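Local structure of PnpC (Pseudomonas putida, 3N9T) at residues S254-D266 against M274-V286. The protein is a hydroxyquinol 1,2-dioxygenase, an iron(III)-dependent enzyme of the intradiol family that probably opens the aromatic ring of hydroxyquinol between adjacent hydroxyl-bearing carbons. Sequence-based numbering, arbitrary orientation.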
loop_
_atom_site.group_PDB
_atom_site.type_symbol
_atom_site.label_atom_id
_atom_site.label_comp_id
_atom_site.label_asym_id
_atom_site.label_seq_id
_atom_site.Cartn_x
_atom_site.Cartn_y
_atom_site.Cartn_z
ATOM N N SER A 254 10.103 -29.062 -5.908
ATOM C CA SER A 254 11.153 -29.808 -5.262
ATOM C C SER A 254 11.034 -29.915 -3.713
ATOM O O SER A 254 11.764 -30.722 -3.108
ATOM C CB SER A 254 12.500 -29.187 -5.615
ATOM O OG SER A 254 12.649 -27.909 -4.963
ATOM N N LEU A 255 10.144 -29.132 -3.092
ATOM C CA LEU A 255 10.008 -29.126 -1.591
ATOM C C LEU A 255 8.886 -30.053 -1.109
ATOM O O LEU A 255 8.448 -29.977 0.055
ATOM C CB LEU A 255 9.682 -27.680 -1.134
ATOM C CG LEU A 255 10.805 -26.690 -1.494
ATOM C CD1 LEU A 255 10.440 -25.276 -0.982
ATOM C CD2 LEU A 255 12.163 -27.145 -0.907
ATOM N N GLN A 256 8.349 -30.874 -2.014
ATOM C CA GLN A 256 7.298 -31.784 -1.672
ATOM C C GLN A 256 7.990 -33.083 -1.277
ATOM O O GLN A 256 9.051 -33.465 -1.802
ATOM C CB GLN A 256 6.374 -32.046 -2.874
ATOM C CG GLN A 256 5.823 -30.797 -3.489
ATOM C CD GLN A 256 4.881 -31.049 -4.639
ATOM O OE1 GLN A 256 4.444 -32.194 -4.893
ATOM N NE2 GLN A 256 4.506 -29.964 -5.309
ATOM N N VAL A 257 7.439 -33.750 -0.299
ATOM C CA VAL A 257 8.027 -35.020 0.097
ATOM C C VAL A 257 6.842 -35.949 0.442
ATOM O O VAL A 257 5.868 -35.533 1.086
ATOM C CB VAL A 257 9.003 -34.822 1.307
ATOM C CG1 VAL A 257 8.217 -34.401 2.605
ATOM C CG2 VAL A 257 9.788 -36.055 1.498
ATOM N N LYS A 258 6.938 -37.200 0.023
ATOM C CA LYS A 258 5.940 -38.205 0.296
ATOM C C LYS A 258 6.030 -38.821 1.720
ATOM O O LYS A 258 7.077 -39.297 2.133
ATOM C CB LYS A 258 6.141 -39.291 -0.775
ATOM C CG LYS A 258 5.233 -40.529 -0.627
ATOM C CD LYS A 258 3.844 -40.300 -1.138
ATOM C CE LYS A 258 3.210 -41.692 -1.392
ATOM N NZ LYS A 258 1.754 -41.555 -1.708
ATOM N N TYR A 259 4.950 -38.784 2.475
ATOM C CA TYR A 259 4.892 -39.508 3.729
ATOM C C TYR A 259 4.405 -40.971 3.447
ATOM O O TYR A 259 3.211 -41.200 3.371
ATOM C CB TYR A 259 4.013 -38.796 4.733
ATOM C CG TYR A 259 4.671 -37.559 5.342
ATOM C CD1 TYR A 259 4.810 -36.390 4.609
ATOM C CD2 TYR A 259 5.099 -37.570 6.655
ATOM C CE1 TYR A 259 5.416 -35.226 5.168
ATOM C CE2 TYR A 259 5.706 -36.445 7.240
ATOM C CZ TYR A 259 5.869 -35.275 6.488
ATOM O OH TYR A 259 6.429 -34.205 7.116
ATOM N N GLU A 260 5.345 -41.904 3.249
ATOM C CA GLU A 260 5.014 -43.303 2.835
ATOM C C GLU A 260 4.585 -44.104 4.019
ATOM O O GLU A 260 5.003 -43.836 5.140
ATOM C CB GLU A 260 6.227 -44.009 2.232
ATOM C CG GLU A 260 6.961 -43.229 1.179
ATOM C CD GLU A 260 8.088 -44.039 0.547
ATOM O OE1 GLU A 260 8.592 -45.003 1.174
ATOM O OE2 GLU A 260 8.431 -43.734 -0.605
ATOM N N ASP A 261 3.749 -45.097 3.796
ATOM C CA ASP A 261 3.334 -45.986 4.890
ATOM C C ASP A 261 4.373 -47.079 4.979
ATOM O O ASP A 261 4.684 -47.696 4.001
ATOM C CB ASP A 261 1.919 -46.533 4.633
ATOM C CG ASP A 261 0.902 -45.406 4.443
ATOM O OD1 ASP A 261 0.398 -44.908 5.466
ATOM O OD2 ASP A 261 0.639 -45.001 3.275
ATOM N N ARG A 262 4.982 -47.262 6.140
ATOM C CA ARG A 262 6.040 -48.256 6.254
ATOM C C ARG A 262 5.669 -49.338 7.255
ATOM O O ARG A 262 4.942 -49.048 8.195
ATOM C CB ARG A 262 7.332 -47.606 6.765
ATOM C CG ARG A 262 7.930 -46.611 5.805
ATOM C CD ARG A 262 8.389 -47.300 4.532
ATOM N NE ARG A 262 9.156 -46.286 3.831
ATOM C CZ ARG A 262 10.446 -46.071 4.078
ATOM N NH1 ARG A 262 11.079 -46.839 4.964
ATOM N NH2 ARG A 262 11.090 -45.092 3.441
ATOM N N PRO A 263 6.291 -50.541 7.115
ATOM C CA PRO A 263 6.037 -51.706 8.009
ATOM C C PRO A 263 6.718 -51.469 9.323
ATOM O O PRO A 263 7.718 -50.709 9.374
ATOM C CB PRO A 263 6.719 -52.868 7.275
ATOM C CG PRO A 263 7.728 -52.246 6.334
ATOM C CD PRO A 263 7.181 -50.875 5.981
ATOM N N ALA A 264 6.208 -52.073 10.387
ATOM C CA ALA A 264 6.973 -52.113 11.642
ATOM C C ALA A 264 8.327 -52.732 11.361
ATOM O O ALA A 264 8.435 -53.602 10.497
ATOM C CB ALA A 264 6.261 -52.870 12.712
ATOM N N HIS A 265 9.364 -52.203 12.022
ATOM C CA HIS A 265 10.720 -52.711 11.957
ATOM C C HIS A 265 11.335 -52.561 10.568
ATOM O O HIS A 265 12.268 -53.282 10.208
ATOM C CB HIS A 265 10.781 -54.160 12.530
ATOM C CG HIS A 265 10.073 -54.305 13.853
ATOM N ND1 HIS A 265 10.569 -53.779 15.024
ATOM C CD2 HIS A 265 8.881 -54.862 14.174
ATOM C CE1 HIS A 265 9.713 -53.996 16.010
ATOM N NE2 HIS A 265 8.674 -54.641 15.518
ATOM N N ASP A 266 10.865 -51.575 9.789
ATOM C CA ASP A 266 11.430 -51.376 8.445
ATOM C C ASP A 266 12.952 -51.220 8.604
ATOM O O ASP A 266 13.389 -50.518 9.503
ATOM C CB ASP A 266 10.852 -50.088 7.827
ATOM C CG ASP A 266 11.142 -49.950 6.365
ATOM O OD1 ASP A 266 12.256 -50.252 5.881
ATOM O OD2 ASP A 266 10.239 -49.481 5.646
ATOM N N MET A 274 11.624 -49.074 14.241
ATOM C CA MET A 274 10.321 -48.530 14.591
ATOM C C MET A 274 9.391 -49.656 15.045
ATOM O O MET A 274 9.172 -50.646 14.301
ATOM C CB MET A 274 9.701 -47.732 13.421
ATOM C CG MET A 274 10.469 -46.487 12.956
ATOM S SD MET A 274 10.467 -45.177 14.199
ATOM C CE MET A 274 11.857 -44.312 13.621
ATOM N N PRO A 275 8.787 -49.487 16.216
ATOM C CA PRO A 275 8.019 -50.583 16.837
ATOM C C PRO A 275 6.703 -50.892 16.143
ATOM O O PRO A 275 6.327 -52.050 16.124
ATOM C CB PRO A 275 7.782 -50.094 18.281
ATOM C CG PRO A 275 7.859 -48.583 18.194
ATOM C CD PRO A 275 8.752 -48.237 17.011
ATOM N N TYR A 276 6.039 -49.890 15.548
ATOM C CA TYR A 276 4.797 -50.099 14.820
ATOM C C TYR A 276 4.865 -49.582 13.392
ATOM O O TYR A 276 5.775 -48.813 13.061
ATOM C CB TYR A 276 3.598 -49.479 15.549
ATOM C CG TYR A 276 3.706 -49.656 17.059
ATOM C CD1 TYR A 276 3.417 -50.907 17.678
ATOM C CD2 TYR A 276 4.171 -48.604 17.851
ATOM C CE1 TYR A 276 3.578 -51.086 19.070
ATOM C CE2 TYR A 276 4.332 -48.759 19.244
ATOM C CZ TYR A 276 4.040 -49.990 19.844
ATOM O OH TYR A 276 4.216 -50.077 21.207
ATOM N N PRO A 277 3.881 -49.976 12.554
ATOM C CA PRO A 277 3.774 -49.445 11.204
ATOM C C PRO A 277 3.621 -47.932 11.321
ATOM O O PRO A 277 3.027 -47.444 12.295
ATOM C CB PRO A 277 2.465 -50.092 10.685
ATOM C CG PRO A 277 2.384 -51.354 11.408
ATOM C CD PRO A 277 2.801 -50.946 12.817
ATOM N N TYR A 278 4.191 -47.172 10.385
ATOM C CA TYR A 278 4.358 -45.729 10.667
ATOM C C TYR A 278 4.466 -44.968 9.376
ATOM O O TYR A 278 4.645 -45.565 8.299
ATOM C CB TYR A 278 5.612 -45.453 11.572
ATOM C CG TYR A 278 6.909 -45.837 10.895
ATOM C CD1 TYR A 278 7.320 -47.154 10.836
ATOM C CD2 TYR A 278 7.734 -44.858 10.306
ATOM C CE1 TYR A 278 8.535 -47.510 10.175
ATOM C CE2 TYR A 278 8.872 -45.189 9.656
ATOM C CZ TYR A 278 9.293 -46.531 9.601
ATOM O OH TYR A 278 10.485 -46.890 8.961
ATOM N N LYS A 279 4.351 -43.646 9.465
ATOM C CA LYS A 279 4.561 -42.817 8.264
ATOM C C LYS A 279 6.007 -42.276 8.180
ATOM O O LYS A 279 6.551 -41.916 9.189
ATOM C CB LYS A 279 3.544 -41.665 8.240
ATOM C CG LYS A 279 2.059 -42.125 8.366
ATOM C CD LYS A 279 1.483 -42.224 6.918
ATOM C CE LYS A 279 -0.056 -42.515 6.942
ATOM N NZ LYS A 279 -0.563 -42.397 5.519
ATOM N N SER A 280 6.596 -42.227 6.978
ATOM C CA SER A 280 8.006 -41.858 6.855
ATOM C C SER A 280 8.217 -40.960 5.683
ATOM O O SER A 280 7.749 -41.287 4.575
ATOM C CB SER A 280 8.879 -43.074 6.506
ATOM O OG SER A 280 10.173 -42.759 6.976
ATOM N N ALA A 281 8.966 -39.892 5.892
ATOM C CA ALA A 281 9.306 -38.951 4.817
ATOM C C ALA A 281 10.851 -38.771 4.792
ATOM O O ALA A 281 11.464 -38.463 5.839
ATOM C CB ALA A 281 8.609 -37.644 5.061
ATOM N N TYR A 282 11.433 -38.951 3.615
ATOM C CA TYR A 282 12.875 -38.997 3.456
ATOM C C TYR A 282 13.284 -37.813 2.621
ATOM O O TYR A 282 12.750 -37.646 1.501
ATOM C CB TYR A 282 13.339 -40.293 2.693
ATOM C CG TYR A 282 14.864 -40.319 2.505
ATOM C CD1 TYR A 282 15.696 -40.657 3.546
ATOM C CD2 TYR A 282 15.434 -39.983 1.270
ATOM C CE1 TYR A 282 17.070 -40.645 3.395
ATOM C CE2 TYR A 282 16.768 -40.004 1.090
ATOM C CZ TYR A 282 17.589 -40.313 2.155
ATOM O OH TYR A 282 18.939 -40.289 2.019
ATOM N N TYR A 283 14.248 -37.025 3.084
ATOM C CA TYR A 283 14.630 -35.877 2.284
ATOM C C TYR A 283 16.125 -35.560 2.310
ATOM O O TYR A 283 16.715 -35.551 3.386
ATOM C CB TYR A 283 13.796 -34.638 2.659
ATOM C CG TYR A 283 13.861 -33.503 1.562
ATOM C CD1 TYR A 283 12.995 -33.524 0.475
ATOM C CD2 TYR A 283 14.803 -32.461 1.644
ATOM C CE1 TYR A 283 13.027 -32.544 -0.512
ATOM C CE2 TYR A 283 14.840 -31.458 0.677
ATOM C CZ TYR A 283 13.954 -31.518 -0.408
ATOM O OH TYR A 283 13.944 -30.539 -1.363
ATOM N N GLU A 284 16.726 -35.304 1.144
ATOM C CA GLU A 284 18.141 -34.860 1.177
ATOM C C GLU A 284 18.293 -33.345 0.893
ATOM O O GLU A 284 18.001 -32.857 -0.230
ATOM C CB GLU A 284 19.021 -35.689 0.255
ATOM C CG GLU A 284 18.931 -37.160 0.610
ATOM C CD GLU A 284 19.811 -38.025 -0.288
ATOM O OE1 GLU A 284 20.135 -37.584 -1.409
ATOM O OE2 GLU A 284 20.165 -39.136 0.145
ATOM N N PHE A 285 18.703 -32.611 1.923
ATOM C CA PHE A 285 18.945 -31.190 1.761
ATOM C C PHE A 285 20.340 -30.964 1.160
ATOM O O PHE A 285 21.299 -31.671 1.491
ATOM C CB PHE A 285 18.912 -30.489 3.103
ATOM C CG PHE A 285 17.554 -30.481 3.725
ATOM C CD1 PHE A 285 16.590 -29.518 3.311
ATOM C CD2 PHE A 285 17.245 -31.398 4.746
ATOM C CE1 PHE A 285 15.273 -29.498 3.873
ATOM C CE2 PHE A 285 15.902 -31.403 5.327
ATOM C CZ PHE A 285 14.920 -30.437 4.833
ATOM N N VAL A 286 20.425 -29.963 0.304
ATOM C CA VAL A 286 21.658 -29.594 -0.365
ATOM C C VAL A 286 21.920 -28.102 -0.026
ATOM O O VAL A 286 21.086 -27.250 -0.305
ATOM C CB VAL A 286 21.574 -29.876 -1.915
ATOM C CG1 VAL A 286 22.869 -29.439 -2.631
ATOM C CG2 VAL A 286 21.241 -31.391 -2.194
HETATM O O HOH W 1 9.514 -40.028 1.459
HETATM O O HOH W 2 10.138 -42.595 2.914
#
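R262 and Y278 face each other as an antiparallel hydrogen-bonded pair: R262 N reaches Y278 O at 2.8 Å, and Y278 N returns to R262 O. E260 and S280 repeat the exchange two residues away. Between them D261 and K279 form a non-hydrogen-bonded pair whose side chains run alongside each other; their salt bridge is weak and doubtful as modelled. On the face shared by E260, R262, Y278 and S280, the R262 guanidinium joins two carboxylates: NE meets the anti lone pair of E260 OE1 at 3.0 Å, while NH1 approaches D266 OD2 from above the carboxylate plane at 2.9 Å; D266 OD1 accepts from D268 N. The R262 chain bends at chi2 (-65°), carrying the guanidinium over S280 CB, and R262 CB rests on the Y278 ring, 3.8 Å from its centroid; M274 CG packs against the ring's opposite face. A leucine in place of R262 would probably leave E260 and D266 without their shared cation. A281 CB sits squarely over the Y259 ring, 3.7 Å from its centroid. Past Y259 the backbones part, and a water bridges K258 O to Y282 N. V257 CG2 packs against the edge of Y283, whose OH donates to S254 O (2.8 Å). At the other end H265 N bonds to M274 O, closing the type II turn 263-266 against the returning chain. The Y259 side chain lies about 7 Å from that of the iron ligand H218. The strands form a long-connection beta-hairpin, 256-262 flanked by parallel strand 231-237 and 278-287 by parallel strand 129-138.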